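PDB 5ZNT: chitin deacetylase 1 from Bombyx mori, which hydrolyses the N-acetamido groups of N-acetyl-D-glucosamine residues in chitin, a zinc-dependent reaction that yields chitosan and acetate. Local coordinates for residues A[142-147]-A[166-171]; A[254-258]-A[295-299]; A[337-343]-A[357-363]. All coordinates share one frame; numbering follows the deposited sequence.

Interaction 1: residues A[142-147]-A[166-171]; sequences VVGVRA and FLYDST
Gly144 lies flat against one face of the Tyr168 ring, its CA 3.5 Å from the ring centroid, and Val145 sets CG2 over one face of the Phe166 ring, 3.7 Å from that centroid; both are CH-pi contacts. At the Phe166 edge stands Val143 O. With no side chain, Gly144 lets the Tyr168 ring come down directly on CA. Between the two rings, on opposite faces of the pairing, the backbones run parallel: Val145 N gives to Tyr168 O (3.0 Å), and Ser170 N to Val145 O (2.8 Å). The guanidinium of Arg146 turns its NE/NH2 side to Ser170 and makes two bonds, one to each oxygen. NE meets Ser170 O at 2.7 Å, 3° out of the guanidinium plane, while NH2 reaches Ser170 OG at 2.9 Å; a bend at chi3 (-73°) brings the group back to Ser170. Ser170 OG also bonds to Met211 O, and NH1 remains for Asp45 and Thr43. A leucine in place of Arg146 would probably leave Ser170 O without its NE donor and Asp45 without its charge partner. One residue on, Ala147 N is held by Thr171 OG1 at 3.0 Å. The pairing closes a beta-alpha-beta unit through helix 154-163, and Arg146, which starts the Arg-x-Pro-Tyr motif of CE4 deacetylases, takes a bond from the zinc ligand His101 on its carbonyl, placing the contact in the second shell of the metal.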
loop_
_atom_site.group_PDB
_atom_site.type_symbol
_atom_site.label_atom_id
_atom_site.label_comp_id
_atom_site.label_asym_id
_atom_site.label_seq_id
_atom_site.Cartn_x
_atom_site.Cartn_y
_atom_site.Cartn_z
ATOM N N VAL A 142 5.403 -10.927 0.681
ATOM C CA VAL A 142 4.210 -10.341 1.298
ATOM C C VAL A 142 4.652 -9.746 2.642
ATOM O O VAL A 142 4.812 -10.460 3.623
ATOM C CB VAL A 142 3.104 -11.387 1.463
ATOM C CG1 VAL A 142 1.868 -10.778 2.138
ATOM C CG2 VAL A 142 2.750 -12.035 0.095
ATOM N N VAL A 143 4.892 -8.432 2.688
ATOM C CA VAL A 143 5.634 -7.863 3.816
ATOM C C VAL A 143 4.988 -6.594 4.367
ATOM O O VAL A 143 5.435 -6.062 5.390
ATOM C CB VAL A 143 7.104 -7.576 3.430
ATOM C CG1 VAL A 143 7.781 -8.830 2.874
ATOM C CG2 VAL A 143 7.192 -6.421 2.426
ATOM N N GLY A 144 3.959 -6.084 3.689
ATOM C CA GLY A 144 3.308 -4.855 4.114
ATOM C C GLY A 144 1.948 -5.063 4.749
ATOM O O GLY A 144 1.281 -6.077 4.506
ATOM N N VAL A 145 1.525 -4.096 5.565
ATOM C CA VAL A 145 0.259 -4.134 6.283
ATOM C C VAL A 145 -0.438 -2.801 6.098
ATOM O O VAL A 145 0.199 -1.744 6.214
ATOM C CB VAL A 145 0.474 -4.396 7.791
ATOM C CG1 VAL A 145 -0.851 -4.211 8.556
ATOM C CG2 VAL A 145 1.017 -5.808 8.026
ATOM N N ARG A 146 -1.756 -2.844 5.870
ATOM C CA ARG A 146 -2.608 -1.667 6.017
ATOM C C ARG A 146 -3.868 -2.090 6.753
ATOM O O ARG A 146 -4.552 -3.027 6.322
ATOM C CB ARG A 146 -2.969 -1.045 4.667
ATOM C CG ARG A 146 -3.957 0.135 4.772
ATOM C CD ARG A 146 -4.072 0.855 3.413
ATOM N NE ARG A 146 -2.889 1.660 3.082
ATOM C CZ ARG A 146 -2.642 2.190 1.885
ATOM N NH1 ARG A 146 -3.492 2.001 0.874
ATOM N NH2 ARG A 146 -1.543 2.923 1.702
ATOM N N ALA A 147 -4.185 -1.392 7.845
ATOM C CA ALA A 147 -5.342 -1.753 8.672
ATOM C C ALA A 147 -6.645 -1.276 8.040
ATOM O O ALA A 147 -6.691 -0.190 7.452
ATOM C CB ALA A 147 -5.216 -1.164 10.083
ATOM N N PHE A 166 7.045 -8.416 9.626
ATOM C CA PHE A 166 6.556 -7.585 8.536
ATOM C C PHE A 166 7.566 -6.466 8.286
ATOM O O PHE A 166 8.287 -6.045 9.194
ATOM C CB PHE A 166 5.175 -7.009 8.868
ATOM C CG PHE A 166 4.031 -7.989 8.656
ATOM C CD1 PHE A 166 3.576 -8.286 7.371
ATOM C CD2 PHE A 166 3.426 -8.621 9.736
ATOM C CE1 PHE A 166 2.535 -9.184 7.178
ATOM C CE2 PHE A 166 2.373 -9.519 9.544
ATOM C CZ PHE A 166 1.935 -9.804 8.263
ATOM N N LEU A 167 7.625 -5.987 7.042
ATOM C CA LEU A 167 8.595 -4.943 6.722
ATOM C C LEU A 167 8.036 -3.556 7.012
ATOM O O LEU A 167 8.710 -2.714 7.617
ATOM C CB LEU A 167 9.015 -5.046 5.258
ATOM C CG LEU A 167 9.980 -3.969 4.756
ATOM C CD1 LEU A 167 11.316 -4.055 5.524
ATOM C CD2 LEU A 167 10.166 -4.107 3.239
ATOM N N TYR A 168 6.806 -3.289 6.594
ATOM C CA TYR A 168 6.310 -1.937 6.729
ATOM C C TYR A 168 4.827 -1.940 7.010
ATOM O O TYR A 168 4.098 -2.875 6.655
ATOM C CB TYR A 168 6.581 -1.092 5.479
ATOM C CG TYR A 168 5.795 -1.522 4.255
ATOM C CD1 TYR A 168 4.533 -0.991 3.989
ATOM C CD2 TYR A 168 6.306 -2.474 3.383
ATOM C CE1 TYR A 168 3.803 -1.389 2.864
ATOM C CE2 TYR A 168 5.581 -2.888 2.262
ATOM C CZ TYR A 168 4.341 -2.331 2.009
ATOM O OH TYR A 168 3.615 -2.738 0.918
ATOM N N ASP A 169 4.395 -0.849 7.627
ATOM C CA ASP A 169 3.003 -0.482 7.749
ATOM C C ASP A 169 2.713 0.707 6.841
ATOM O O ASP A 169 3.581 1.553 6.602
ATOM C CB ASP A 169 2.677 -0.123 9.195
ATOM C CG ASP A 169 1.301 0.442 9.339
ATOM O OD1 ASP A 169 0.334 -0.328 9.175
ATOM O OD2 ASP A 169 1.165 1.656 9.581
ATOM N N SER A 170 1.486 0.759 6.316
ATOM C CA SER A 170 0.977 1.943 5.617
ATOM C C SER A 170 -0.451 2.165 6.110
ATOM O O SER A 170 -1.437 1.997 5.386
ATOM C CB SER A 170 1.027 1.811 4.094
ATOM O OG SER A 170 0.706 3.073 3.487
ATOM N N THR A 171 -0.553 2.534 7.376
ATOM C CA THR A 171 -1.823 2.866 8.014
ATOM C C THR A 171 -1.840 4.271 8.610
ATOM O O THR A 171 -2.911 4.868 8.731
ATOM C CB THR A 171 -2.121 1.852 9.131
ATOM O OG1 THR A 171 -1.979 0.518 8.623
ATOM C CG2 THR A 171 -3.509 2.053 9.709
#

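Interaction 2: residues A[254-258]-A[295-299]; sequences FDRHY and HNDVY
An aromatic cluster on the C-terminal turn of helix 243-258, made by Phe254 and Tyr258 with His295, packs that helix against the loop leading into strand 298-300. Phe254 and Tyr258 stand one helical turn apart and both hold CG anti to the backbone N (chi1 176° and -176°), which sends their rings out on the same side to meet the loop. His295 takes the two rings in different ways. Phe254 brings its edge to the histidine face, CZ lying 3.8 Å from His295 CE1. Toward Tyr258 the histidine instead offers its own edge, with CE1 3.5 Å from Tyr258 CZ and over that ring's face; the two planes are almost perpendicular, at 86°. Both pairs are thus T-shaped, and the imidazole serves as face to one neighbour and edge to the other.

The histidine is also tied to its own loop. His295 ND1 gives a hydrogen bond in its ring plane to the syn lone pair of Asp297 OD1, at 2.9 Å, which fixes the rotation of the ring. The loop follows helix 278-294 and delivers the chain into the parallel sheet at the core of the deacetylase barrel, where strand 298-300 runs beside strand 38-45. Asp297 turns its other oxygen to the helix: Tyr258 OH bonds to OD2, although the modelled separation of 2.3 Å is too short to take literally. Ring and carboxylate meet at a steep angle. Arg262 covers Tyr258 in a cation-pi contact and forms a long, weak ion pair with Asp297. On the strand itself, Val298 CG2 packs on the edge of Phe254, 3.5 Å from CZ, while Trp287 and Gln38 also touch Phe254.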
loop_
_atom_site.group_PDB
_atom_site.type_symbol
_atom_site.label_atom_id
_atom_site.label_comp_id
_atom_site.label_asym_id
_atom_site.label_seq_id
_atom_site.Cartn_x
_atom_site.Cartn_y
_atom_site.Cartn_z
ATOM N N PHE A 254 0.611 16.168 -7.480
ATOM C CA PHE A 254 1.898 15.827 -8.073
ATOM C C PHE A 254 2.882 16.992 -7.920
ATOM O O PHE A 254 4.012 16.808 -7.455
ATOM C CB PHE A 254 1.717 15.453 -9.548
ATOM C CG PHE A 254 3.023 15.185 -10.261
ATOM C CD1 PHE A 254 3.568 13.911 -10.282
ATOM C CD2 PHE A 254 3.713 16.218 -10.897
ATOM C CE1 PHE A 254 4.778 13.664 -10.911
ATOM C CE2 PHE A 254 4.923 15.976 -11.543
ATOM C CZ PHE A 254 5.453 14.709 -11.554
ATOM N N ASP A 255 2.458 18.206 -8.293
ATOM C CA ASP A 255 3.360 19.358 -8.232
ATOM C C ASP A 255 3.805 19.641 -6.806
ATOM O O ASP A 255 4.971 19.989 -6.575
ATOM C CB ASP A 255 2.696 20.600 -8.833
ATOM C CG ASP A 255 2.501 20.495 -10.330
ATOM O OD1 ASP A 255 3.212 19.706 -10.991
ATOM O OD2 ASP A 255 1.612 21.203 -10.849
ATOM N N ARG A 256 2.893 19.497 -5.831
ATOM C CA ARG A 256 3.261 19.690 -4.432
ATOM C C ARG A 256 4.457 18.821 -4.059
ATOM O O ARG A 256 5.380 19.273 -3.372
ATOM C CB ARG A 256 2.065 19.375 -3.515
ATOM C CG ARG A 256 0.960 20.456 -3.453
ATOM C CD ARG A 256 -0.065 20.156 -2.337
ATOM N NE ARG A 256 0.610 19.737 -1.110
ATOM C CZ ARG A 256 0.589 18.498 -0.623
ATOM N NH1 ARG A 256 -0.095 17.537 -1.250
ATOM N NH2 ARG A 256 1.272 18.221 0.484
ATOM N N HIS A 257 4.471 17.566 -4.514
ATOM C CA HIS A 257 5.601 16.702 -4.199
ATOM C C HIS A 257 6.795 17.007 -5.104
ATOM O O HIS A 257 7.925 17.178 -4.629
ATOM C CB HIS A 257 5.184 15.231 -4.336
ATOM C CG HIS A 257 4.272 14.757 -3.245
ATOM N ND1 HIS A 257 4.610 13.732 -2.389
ATOM C CD2 HIS A 257 3.037 15.171 -2.869
ATOM C CE1 HIS A 257 3.630 13.543 -1.519
ATOM N NE2 HIS A 257 2.659 14.395 -1.794
ATOM N N TYR A 258 6.548 17.067 -6.416
ATOM C CA TYR A 258 7.631 17.170 -7.388
ATOM C C TYR A 258 8.407 18.473 -7.238
ATOM O O TYR A 258 9.625 18.487 -7.447
ATOM C CB TYR A 258 7.055 17.059 -8.791
ATOM C CG TYR A 258 8.058 17.041 -9.917
ATOM C CD1 TYR A 258 8.765 15.888 -10.222
ATOM C CD2 TYR A 258 8.260 18.172 -10.711
ATOM C CE1 TYR A 258 9.663 15.852 -11.272
ATOM C CE2 TYR A 258 9.169 18.159 -11.768
ATOM C CZ TYR A 258 9.867 16.996 -12.039
ATOM O OH TYR A 258 10.757 16.937 -13.075
ATOM N N HIS A 295 7.693 12.931 -18.437
ATOM C CA HIS A 295 8.646 12.886 -17.337
ATOM C C HIS A 295 9.573 11.699 -17.490
ATOM O O HIS A 295 9.128 10.541 -17.456
ATOM C CB HIS A 295 7.932 12.811 -15.980
ATOM C CG HIS A 295 7.431 14.130 -15.507
ATOM N ND1 HIS A 295 8.182 14.955 -14.702
ATOM C CD2 HIS A 295 6.273 14.790 -15.756
ATOM C CE1 HIS A 295 7.501 16.065 -14.460
ATOM N NE2 HIS A 295 6.346 15.995 -15.096
ATOM N N ASN A 296 10.861 11.980 -17.636
ATOM C CA ASN A 296 11.860 10.931 -17.542
ATOM C C ASN A 296 12.284 10.677 -16.105
ATOM O O ASN A 296 13.126 9.810 -15.867
ATOM C CB ASN A 296 13.087 11.261 -18.414
ATOM C CG ASN A 296 13.812 12.536 -17.987
ATOM O OD1 ASN A 296 13.597 13.070 -16.899
ATOM N ND2 ASN A 296 14.696 13.024 -18.864
ATOM N N ASP A 297 11.693 11.396 -15.139
ATOM C CA ASP A 297 12.125 11.350 -13.747
ATOM C C ASP A 297 11.000 10.946 -12.789
ATOM O O ASP A 297 11.091 11.228 -11.590
ATOM C CB ASP A 297 12.709 12.711 -13.335
ATOM C CG ASP A 297 11.754 13.862 -13.600
ATOM O OD1 ASP A 297 10.660 13.625 -14.161
ATOM O OD2 ASP A 297 12.092 15.021 -13.256
ATOM N N VAL A 298 9.953 10.287 -13.289
ATOM C CA VAL A 298 8.810 9.860 -12.480
ATOM C C VAL A 298 8.675 8.344 -12.625
ATOM O O VAL A 298 8.632 7.830 -13.748
ATOM C CB VAL A 298 7.511 10.573 -12.907
ATOM C CG1 VAL A 298 6.264 9.928 -12.243
ATOM C CG2 VAL A 298 7.569 12.072 -12.568
ATOM N N TYR A 299 8.611 7.635 -11.499
ATOM C CA TYR A 299 8.482 6.175 -11.474
ATOM C C TYR A 299 7.257 5.769 -10.654
ATOM O O TYR A 299 7.125 6.172 -9.493
ATOM C CB TYR A 299 9.712 5.516 -10.848
ATOM C CG TYR A 299 10.915 5.436 -11.752
ATOM C CD1 TYR A 299 11.686 6.574 -12.018
ATOM C CD2 TYR A 299 11.298 4.226 -12.322
ATOM C CE1 TYR A 299 12.815 6.502 -12.845
ATOM C CE2 TYR A 299 12.418 4.144 -13.141
ATOM C CZ TYR A 299 13.166 5.285 -13.395
ATOM O OH TYR A 299 14.273 5.187 -14.200
#

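Interaction 3: residues A[337-343]-A[357-363]; sequences CWVPHSC and LQTCLRC. With NAG (2-acetamido-2-deoxy-beta-D-glucopyranose), chain B; NAG (2-acetamido-2-deoxy-beta-D-glucopyranose), chain C.
Ser342 and Gln358 face each other as the non-hydrogen-bonded pair of an antiparallel hairpin, with His341-Thr359 and Cys343-Leu357 as hydrogen-bonded pairs beside them; the strand axes run 155° apart. Cys343 and Leu357 exchange two good bonds, Cys343 N to Leu357 O at 2.8 Å and Leu357 N to Cys343 O at 2.7 Å. At His341 the exchange is less even: Thr359 N to His341 O is sound, the return bond weak.

Two disulfides tie the hairpin and the residues flanking it. Cys337 SG joins Cys360 SG at 2.1 Å just beyond the paired strands, and Cys343 SG, on the face shared by His341 and Thr359, joins Cys363 SG in the chain after strand 355-359. On that face His341 ND1 gives to Leu361 O at 2.8 Å, coming from well above the carbonyl plane. Thr359 OG1 receives Leu361 N in an ST turn and also bonds to Phe134 O.

On the face of Gln358 lies the chain B NAG of the Asn84 N-glycan, an established glycosylation site, with C8 3.5 Å from Gln358 NE2; the loop before the strand meets the chain C NAG, whose O3 bonds to Trp338 O at 3.1 Å. The covalent links probably limit how far the two segments can move apart, while they meet the sugars through that one hydrogen bond and otherwise van der Waals contacts.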
loop_
_atom_site.group_PDB
_atom_site.type_symbol
_atom_site.label_atom_id
_atom_site.label_comp_id
_atom_site.label_asym_id
_atom_site.label_seq_id
_atom_site.Cartn_x
_atom_site.Cartn_y
_atom_site.Cartn_z
ATOM N N CYS A 337 -1.815 -21.574 -13.517
ATOM C CA CYS A 337 -2.706 -22.653 -13.911
ATOM C C CYS A 337 -3.745 -22.069 -14.852
ATOM O O CYS A 337 -4.141 -20.910 -14.705
ATOM C CB CYS A 337 -3.382 -23.333 -12.699
ATOM S SG CYS A 337 -4.633 -22.334 -11.782
ATOM N N TRP A 338 -4.179 -22.879 -15.823
ATOM C CA TRP A 338 -5.071 -22.384 -16.867
ATOM C C TRP A 338 -6.507 -22.265 -16.379
ATOM O O TRP A 338 -7.199 -21.300 -16.717
ATOM C CB TRP A 338 -5.012 -23.302 -18.093
ATOM C CG TRP A 338 -3.723 -23.201 -18.864
ATOM C CD1 TRP A 338 -2.756 -24.167 -18.993
ATOM C CD2 TRP A 338 -3.256 -22.063 -19.604
ATOM N NE1 TRP A 338 -1.721 -23.696 -19.770
ATOM C CE2 TRP A 338 -2.001 -22.410 -20.155
ATOM C CE3 TRP A 338 -3.777 -20.781 -19.850
ATOM C CZ2 TRP A 338 -1.265 -21.529 -20.946
ATOM C CZ3 TRP A 338 -3.047 -19.906 -20.632
ATOM C CH2 TRP A 338 -1.803 -20.283 -21.173
ATOM N N VAL A 339 -6.985 -23.238 -15.616
ATOM C CA VAL A 339 -8.335 -23.223 -15.069
ATOM C C VAL A 339 -8.235 -23.412 -13.562
ATOM O O VAL A 339 -8.013 -24.524 -13.076
ATOM C CB VAL A 339 -9.223 -24.306 -15.708
ATOM C CG1 VAL A 339 -10.694 -24.066 -15.338
ATOM C CG2 VAL A 339 -9.025 -24.325 -17.220
ATOM N N PRO A 340 -8.358 -22.337 -12.789
ATOM C CA PRO A 340 -8.284 -22.465 -11.330
ATOM C C PRO A 340 -9.463 -23.242 -10.776
ATOM O O PRO A 340 -10.564 -23.235 -11.333
ATOM C CB PRO A 340 -8.308 -21.011 -10.841
ATOM C CG PRO A 340 -7.842 -20.203 -12.031
ATOM C CD PRO A 340 -8.385 -20.933 -13.229
ATOM N N HIS A 341 -9.221 -23.912 -9.653
ATOM C CA HIS A 341 -10.313 -24.533 -8.921
ATOM C C HIS A 341 -11.210 -23.456 -8.323
ATOM O O HIS A 341 -10.736 -22.415 -7.847
ATOM C CB HIS A 341 -9.770 -25.447 -7.821
ATOM C CG HIS A 341 -8.957 -26.592 -8.343
ATOM N ND1 HIS A 341 -7.594 -26.685 -8.164
ATOM C CD2 HIS A 341 -9.315 -27.684 -9.059
ATOM C CE1 HIS A 341 -7.146 -27.788 -8.740
ATOM N NE2 HIS A 341 -8.170 -28.410 -9.293
ATOM N N SER A 342 -12.508 -23.711 -8.354
ATOM C CA SER A 342 -13.499 -22.855 -7.718
ATOM C C SER A 342 -14.040 -23.598 -6.495
ATOM O O SER A 342 -14.870 -24.496 -6.623
ATOM C CB SER A 342 -14.619 -22.503 -8.693
ATOM O OG SER A 342 -15.549 -21.634 -8.060
ATOM N N CYS A 343 -13.582 -23.217 -5.302
ATOM C CA CYS A 343 -13.913 -23.944 -4.080
ATOM C C CYS A 343 -15.082 -23.280 -3.363
ATOM O O CYS A 343 -14.984 -22.117 -2.965
ATOM C CB CYS A 343 -12.684 -24.013 -3.162
ATOM S SG CYS A 343 -11.208 -24.564 -4.013
ATOM N N LEU A 357 -13.904 -19.635 -3.229
ATOM C CA LEU A 357 -12.501 -19.267 -3.197
ATOM C C LEU A 357 -11.852 -19.907 -4.406
ATOM O O LEU A 357 -11.886 -21.136 -4.548
ATOM C CB LEU A 357 -11.847 -19.744 -1.898
ATOM C CG LEU A 357 -10.439 -19.226 -1.622
ATOM C CD1 LEU A 357 -10.218 -19.184 -0.101
ATOM C CD2 LEU A 357 -9.392 -20.119 -2.275
ATOM N N GLN A 358 -11.277 -19.094 -5.282
ATOM C CA GLN A 358 -10.599 -19.626 -6.454
ATOM C C GLN A 358 -9.096 -19.688 -6.185
ATOM O O GLN A 358 -8.518 -18.763 -5.601
ATOM C CB GLN A 358 -10.909 -18.783 -7.695
ATOM C CG GLN A 358 -12.398 -18.595 -7.987
ATOM C CD GLN A 358 -13.027 -17.545 -7.068
ATOM O OE1 GLN A 358 -12.320 -16.715 -6.483
ATOM N NE2 GLN A 358 -14.352 -17.596 -6.914
ATOM N N THR A 359 -8.476 -20.801 -6.580
ATOM C CA THR A 359 -7.065 -21.053 -6.325
ATOM C C THR A 359 -6.577 -22.120 -7.299
ATOM O O THR A 359 -7.347 -22.990 -7.721
ATOM C CB THR A 359 -6.830 -21.508 -4.877
ATOM O OG1 THR A 359 -5.449 -21.818 -4.672
ATOM C CG2 THR A 359 -7.658 -22.762 -4.550
ATOM N N CYS A 360 -5.284 -22.066 -7.622
ATOM C CA CYS A 360 -4.682 -23.149 -8.395
ATOM C C CYS A 360 -4.445 -24.382 -7.543
ATOM O O CYS A 360 -4.211 -25.466 -8.090
ATOM C CB CYS A 360 -3.359 -22.697 -9.017
ATOM S SG CYS A 360 -3.553 -21.444 -10.282
ATOM N N LEU A 361 -4.476 -24.234 -6.225
ATOM C CA LEU A 361 -4.343 -25.371 -5.330
ATOM C C LEU A 361 -5.637 -26.178 -5.302
ATOM O O LEU A 361 -6.711 -25.681 -5.651
ATOM C CB LEU A 361 -4.013 -24.907 -3.910
ATOM C CG LEU A 361 -2.575 -24.677 -3.480
ATOM C CD1 LEU A 361 -1.973 -23.496 -4.234
ATOM C CD2 LEU A 361 -2.584 -24.440 -1.963
ATOM N N ARG A 362 -5.528 -27.443 -4.870
ATOM C CA ARG A 362 -6.728 -28.205 -4.542
ATOM C C ARG A 362 -7.483 -27.512 -3.412
ATOM O O ARG A 362 -6.896 -26.824 -2.574
ATOM C CB ARG A 362 -6.379 -29.636 -4.111
ATOM C CG ARG A 362 -5.391 -29.634 -2.971
ATOM C CD ARG A 362 -5.558 -30.738 -1.904
ATOM N NE ARG A 362 -4.446 -30.619 -0.950
ATOM C CZ ARG A 362 -4.567 -30.586 0.375
ATOM N NH1 ARG A 362 -5.757 -30.705 0.956
ATOM N NH2 ARG A 362 -3.482 -30.447 1.123
ATOM N N CYS A 363 -8.799 -27.709 -3.385
ATOM C CA CYS A 363 -9.617 -27.025 -2.401
ATOM C C CYS A 363 -9.268 -27.518 -0.996
ATOM O O CYS A 363 -9.040 -28.710 -0.804
ATOM C CB CYS A 363 -11.096 -27.266 -2.689
ATOM S SG CYS A 363 -11.556 -26.572 -4.285
HETATM C C1 NAG B . -10.256 -15.942 -10.644
HETATM C C2 NAG B . -11.320 -15.928 -11.722
HETATM C C3 NAG B . -10.821 -16.705 -12.939
HETATM C C4 NAG B . -9.448 -16.201 -13.381
HETATM C C5 NAG B . -8.501 -16.089 -12.189
HETATM C C6 NAG B . -7.193 -15.409 -12.523
HETATM C C7 NAG B . -13.465 -15.778 -10.514
HETATM C C8 NAG B . -14.752 -16.487 -10.210
HETATM N N2 NAG B . -12.594 -16.457 -11.266
HETATM O O3 NAG B . -11.789 -16.564 -13.969
HETATM O O4 NAG B . -8.782 -17.172 -14.177
HETATM O O5 NAG B . -9.107 -15.340 -11.133
HETATM O O6 NAG B . -7.423 -14.143 -13.127
HETATM O O7 NAG B . -13.212 -14.648 -10.070
HETATM C C1 NAG C . -9.094 -17.241 -15.564
HETATM C C2 NAG C . -7.779 -17.554 -16.308
HETATM C C3 NAG C . -8.034 -17.983 -17.758
HETATM C C4 NAG C . -9.181 -18.979 -17.872
HETATM C C5 NAG C . -10.383 -18.498 -17.074
HETATM C C6 NAG C . -11.502 -19.511 -17.028
HETATM C C7 NAG C . -5.668 -16.429 -15.787
HETATM C C8 NAG C . -4.901 -15.136 -15.821
HETATM N N2 NAG C . -6.906 -16.391 -16.281
HETATM O O3 NAG C . -6.846 -18.596 -18.253
HETATM O O4 NAG C . -9.543 -19.132 -19.241
HETATM O O5 NAG C . -9.978 -18.285 -15.722
HETATM O O6 NAG C . -12.548 -19.146 -17.916
HETATM O O7 NAG C . -5.190 -17.460 -15.325
#

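In the fold
The three contacts follow one another along the chain and do not touch. Interaction 1 sits nearest the middle of the molecule, its centre about 7 Å from that of the chain, with the Arg146 side chain about 7 Å from the zinc ion and about 4 Å from the side chain of His101. Interactions 2 and 3 lie on opposite sides of the chain's centre, about 40 Å apart between centres, and both are away from the metal. Strand 38-45 relates the first two: it carries Asp45, the salt-bridge partner of Arg146, and pairs with strand 298-300 of interaction 2. Residues 337-343 and 357-363 instead border the glycan and helix 85-93.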